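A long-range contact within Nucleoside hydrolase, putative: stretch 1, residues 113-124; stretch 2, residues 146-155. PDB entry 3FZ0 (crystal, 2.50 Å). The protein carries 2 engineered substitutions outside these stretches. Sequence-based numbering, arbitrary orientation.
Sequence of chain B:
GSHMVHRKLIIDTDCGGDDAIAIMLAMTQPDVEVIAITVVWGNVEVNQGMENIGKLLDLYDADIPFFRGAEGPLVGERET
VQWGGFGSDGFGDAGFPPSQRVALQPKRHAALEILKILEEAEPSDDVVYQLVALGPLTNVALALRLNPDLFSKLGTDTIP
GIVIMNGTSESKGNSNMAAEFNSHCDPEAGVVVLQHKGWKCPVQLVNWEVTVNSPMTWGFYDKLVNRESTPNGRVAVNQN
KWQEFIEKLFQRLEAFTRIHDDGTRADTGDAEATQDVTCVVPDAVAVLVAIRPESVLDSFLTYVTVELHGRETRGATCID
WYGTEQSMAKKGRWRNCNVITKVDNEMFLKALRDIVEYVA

Stretch 1 113-124: EILKILEEAEPS
Stretch 2 146-155: LNPDLFSKLG

Where a helix ends, carbonyl oxygens can lack strong amide partners; stretch 1 of this putative nucleoside hydrolase, a worked example, ends its helix at Glu120, with i to i+4 bonds such as Leu118 N to Ile114 O (2.9 Å). Ala121 leaves helical geometry (phi/psi -53/137), and an extended segment follows. Stretch 2 leaves its own helix at Asn147 (-156/78), then forms a 3-10 segment from Asp149 to Lys153, with Lys153 N bonded to Leu150 O at 3.1 Å. Leu154 (-85/136) and Gly155 (83/-168) carry the chain onward; the positive phi favours glycine. The nearest CA pair across the stretches is Leu118 CA and Leu150 CA, 6.0 Å apart.

Lys153 (chi1 m, chi2 -141°, chi3 and chi4 t) points toward stretch 1 and extends its ammonium group to the end of the helix. Its NZ donates to two carbonyls of the last helical turn, Leu118 O at 2.8 Å and Glu119 O at 3.0 Å, and to one just beyond it, Ala121 O at 3.0 Å. The long aliphatic part meets apolar neighbours on the way, with CD 4.2 Å from Ala121 CB and 4.3 Å from Pro123 CD.

Beside this polar anchor lies a hydrophobic cluster. Leu118 (m, t) sets CD1 almost on the normal of the Phe151 ring (chi1 m, chi2 80°), 3.6 Å from its centroid, a CH-pi contact. Its CD2 meets Leu154 CD2 at 3.6 Å, and its CB lies 3.9 Å from Leu150 CB. One turn earlier, Ile114 CG2 reaches Phe151 CZ at 3.8 Å. Leu115 (m, t) forks, CD2 touching Phe151 CE1 at 3.8 Å and CD1 touching Leu146 CB at 3.9 Å. Forked leucine ends suit this packing because each meets two neighbours, while the flat Phe151 ring offers a face to a methyl; the contact buries 592 Å² in total.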

# COMPACT_ATOMS: atom_id res chain seq x y z
N GLU B 113 -1.45 -33.28 3.06
CA GLU B 113 -0.61 -34.20 3.82
C GLU B 113 -0.32 -33.70 5.24
O GLU B 113 -0.36 -34.48 6.19
CB GLU B 113 0.69 -34.46 3.07
CG GLU B 113 1.70 -35.30 3.87
CD GLU B 113 1.26 -36.76 4.15
OE1 GLU B 113 0.24 -37.26 3.59
OE2 GLU B 113 1.97 -37.42 4.94
N ILE B 114 -0.03 -32.40 5.39
CA ILE B 114 0.04 -31.81 6.73
C ILE B 114 -1.23 -32.16 7.54
O ILE B 114 -1.12 -32.59 8.69
CB ILE B 114 0.31 -30.29 6.70
CG1 ILE B 114 1.70 -30.01 6.15
CG2 ILE B 114 0.15 -29.71 8.09
CD1 ILE B 114 1.95 -28.54 5.71
N LEU B 115 -2.41 -32.00 6.92
CA LEU B 115 -3.69 -32.22 7.61
C LEU B 115 -3.87 -33.69 7.96
O LEU B 115 -4.44 -34.02 9.00
CB LEU B 115 -4.88 -31.70 6.78
CG LEU B 115 -4.81 -30.20 6.43
CD1 LEU B 115 -6.10 -29.77 5.71
CD2 LEU B 115 -4.54 -29.31 7.66
N LYS B 116 -3.39 -34.56 7.08
CA LYS B 116 -3.51 -36.00 7.29
C LYS B 116 -2.62 -36.44 8.47
O LYS B 116 -3.07 -37.14 9.37
CB LYS B 116 -3.20 -36.76 6.00
CG LYS B 116 -3.11 -38.26 6.17
CD LYS B 116 -2.77 -38.93 4.84
CE LYS B 116 -1.70 -40.00 4.98
NZ LYS B 116 -2.33 -41.17 5.61
N ILE B 117 -1.37 -36.00 8.47
CA ILE B 117 -0.47 -36.23 9.59
C ILE B 117 -1.03 -35.69 10.91
O ILE B 117 -1.03 -36.41 11.91
CB ILE B 117 0.93 -35.66 9.29
CG1 ILE B 117 1.64 -36.60 8.31
CG2 ILE B 117 1.80 -35.44 10.58
CD1 ILE B 117 2.55 -35.83 7.41
N LEU B 118 -1.53 -34.46 10.90
CA LEU B 118 -2.11 -33.88 12.11
C LEU B 118 -3.30 -34.69 12.58
O LEU B 118 -3.49 -34.88 13.78
CB LEU B 118 -2.50 -32.42 11.91
CG LEU B 118 -1.36 -31.43 11.67
CD1 LEU B 118 -1.91 -30.03 11.43
CD2 LEU B 118 -0.36 -31.46 12.83
N GLU B 119 -4.07 -35.17 11.62
CA GLU B 119 -5.30 -35.90 11.93
C GLU B 119 -4.95 -37.21 12.59
O GLU B 119 -5.58 -37.59 13.55
CB GLU B 119 -6.15 -36.10 10.66
CG GLU B 119 -7.41 -36.92 10.82
CD GLU B 119 -8.46 -36.29 11.76
OE1 GLU B 119 -8.68 -35.03 11.72
OE2 GLU B 119 -9.08 -37.07 12.53
N GLU B 120 -3.92 -37.88 12.07
CA GLU B 120 -3.47 -39.18 12.61
C GLU B 120 -2.55 -39.10 13.84
O GLU B 120 -2.35 -40.10 14.52
CB GLU B 120 -2.76 -39.96 11.50
CG GLU B 120 -3.68 -40.40 10.35
CD GLU B 120 -2.93 -40.84 9.09
OE1 GLU B 120 -1.70 -40.70 9.01
OE2 GLU B 120 -3.60 -41.30 8.15
N ALA B 121 -1.99 -37.92 14.10
CA ALA B 121 -1.08 -37.66 15.22
C ALA B 121 -1.65 -38.08 16.55
O ALA B 121 -2.82 -37.81 16.85
CB ALA B 121 -0.71 -36.19 15.27
N GLU B 122 -0.79 -38.70 17.34
CA GLU B 122 -1.16 -39.17 18.67
C GLU B 122 -0.21 -38.58 19.74
O GLU B 122 0.61 -39.31 20.30
CB GLU B 122 -1.19 -40.71 18.71
CG GLU B 122 -2.34 -41.33 17.87
CD GLU B 122 -2.12 -42.82 17.55
OE1 GLU B 122 -0.99 -43.17 17.12
OE2 GLU B 122 -3.06 -43.63 17.72
N PRO B 123 -0.34 -37.27 20.03
CA PRO B 123 0.58 -36.66 21.00
C PRO B 123 0.35 -37.20 22.40
O PRO B 123 -0.77 -37.57 22.75
CB PRO B 123 0.25 -35.16 20.93
CG PRO B 123 -1.11 -35.08 20.40
CD PRO B 123 -1.32 -36.29 19.52
N SER B 124 1.42 -37.28 23.17
CA SER B 124 1.36 -37.72 24.56
C SER B 124 2.44 -36.96 25.35
O SER B 124 3.11 -36.06 24.80
CB SER B 124 1.55 -39.25 24.67
OG SER B 124 2.74 -39.74 24.03
N LEU B 146 -7.64 -24.35 5.60
CA LEU B 146 -8.55 -25.47 5.38
C LEU B 146 -9.07 -26.14 6.66
O LEU B 146 -10.23 -26.60 6.70
CB LEU B 146 -7.89 -26.55 4.52
CG LEU B 146 -7.93 -26.36 3.02
CD1 LEU B 146 -7.01 -27.41 2.44
CD2 LEU B 146 -9.37 -26.50 2.48
N ASN B 147 -8.21 -26.25 7.67
CA ASN B 147 -8.60 -26.92 8.91
C ASN B 147 -7.72 -26.39 10.02
O ASN B 147 -6.77 -27.06 10.44
CB ASN B 147 -8.50 -28.46 8.78
CG ASN B 147 -9.31 -29.21 9.84
OD1 ASN B 147 -9.43 -28.76 10.98
ND2 ASN B 147 -9.84 -30.38 9.47
N PRO B 148 -8.04 -25.19 10.51
CA PRO B 148 -7.20 -24.53 11.52
C PRO B 148 -7.09 -25.29 12.86
O PRO B 148 -6.02 -25.26 13.48
CB PRO B 148 -7.88 -23.15 11.71
CG PRO B 148 -9.32 -23.36 11.23
CD PRO B 148 -9.20 -24.37 10.12
N ASP B 149 -8.17 -25.94 13.28
CA ASP B 149 -8.24 -26.68 14.56
C ASP B 149 -7.16 -27.74 14.78
O ASP B 149 -6.67 -27.90 15.89
CB ASP B 149 -9.61 -27.35 14.75
CG ASP B 149 -10.71 -26.35 15.15
OD1 ASP B 149 -10.41 -25.19 15.48
OD2 ASP B 149 -11.89 -26.75 15.13
N LEU B 150 -6.81 -28.47 13.72
CA LEU B 150 -5.86 -29.56 13.83
C LEU B 150 -4.47 -29.09 14.26
O LEU B 150 -3.69 -29.89 14.77
CB LEU B 150 -5.77 -30.34 12.51
CG LEU B 150 -6.95 -31.25 12.21
CD1 LEU B 150 -6.92 -31.67 10.76
CD2 LEU B 150 -7.01 -32.45 13.18
N PHE B 151 -4.17 -27.82 14.06
CA PHE B 151 -2.84 -27.29 14.35
C PHE B 151 -2.51 -27.18 15.83
O PHE B 151 -1.35 -27.00 16.20
CB PHE B 151 -2.58 -26.00 13.60
CG PHE B 151 -2.27 -26.23 12.16
CD1 PHE B 151 -3.29 -26.46 11.23
CD2 PHE B 151 -0.94 -26.27 11.73
CE1 PHE B 151 -2.97 -26.71 9.88
CE2 PHE B 151 -0.64 -26.51 10.40
CZ PHE B 151 -1.65 -26.72 9.48
N SER B 152 -3.52 -27.34 16.67
CA SER B 152 -3.32 -27.33 18.11
C SER B 152 -2.68 -28.66 18.55
O SER B 152 -2.24 -28.77 19.69
CB SER B 152 -4.65 -27.10 18.83
OG SER B 152 -5.42 -28.28 18.75
N LYS B 153 -2.65 -29.65 17.66
CA LYS B 153 -2.02 -30.93 17.96
C LYS B 153 -0.49 -30.83 17.98
O LYS B 153 0.18 -31.74 18.46
CB LYS B 153 -2.46 -32.04 17.00
CG LYS B 153 -3.93 -32.49 17.15
CD LYS B 153 -3.91 -33.97 16.97
CE LYS B 153 -5.22 -34.56 16.55
NZ LYS B 153 -4.92 -35.93 15.97
N LEU B 154 0.05 -29.74 17.45
CA LEU B 154 1.50 -29.49 17.43
C LEU B 154 1.96 -28.85 18.73
O LEU B 154 1.29 -27.95 19.27
CB LEU B 154 1.89 -28.58 16.27
CG LEU B 154 1.65 -29.12 14.86
CD1 LEU B 154 1.77 -28.02 13.85
CD2 LEU B 154 2.61 -30.22 14.49
N GLY B 155 3.08 -29.33 19.25
CA GLY B 155 3.75 -28.76 20.38
C GLY B 155 3.18 -29.18 21.69
O GLY B 155 2.37 -30.10 21.77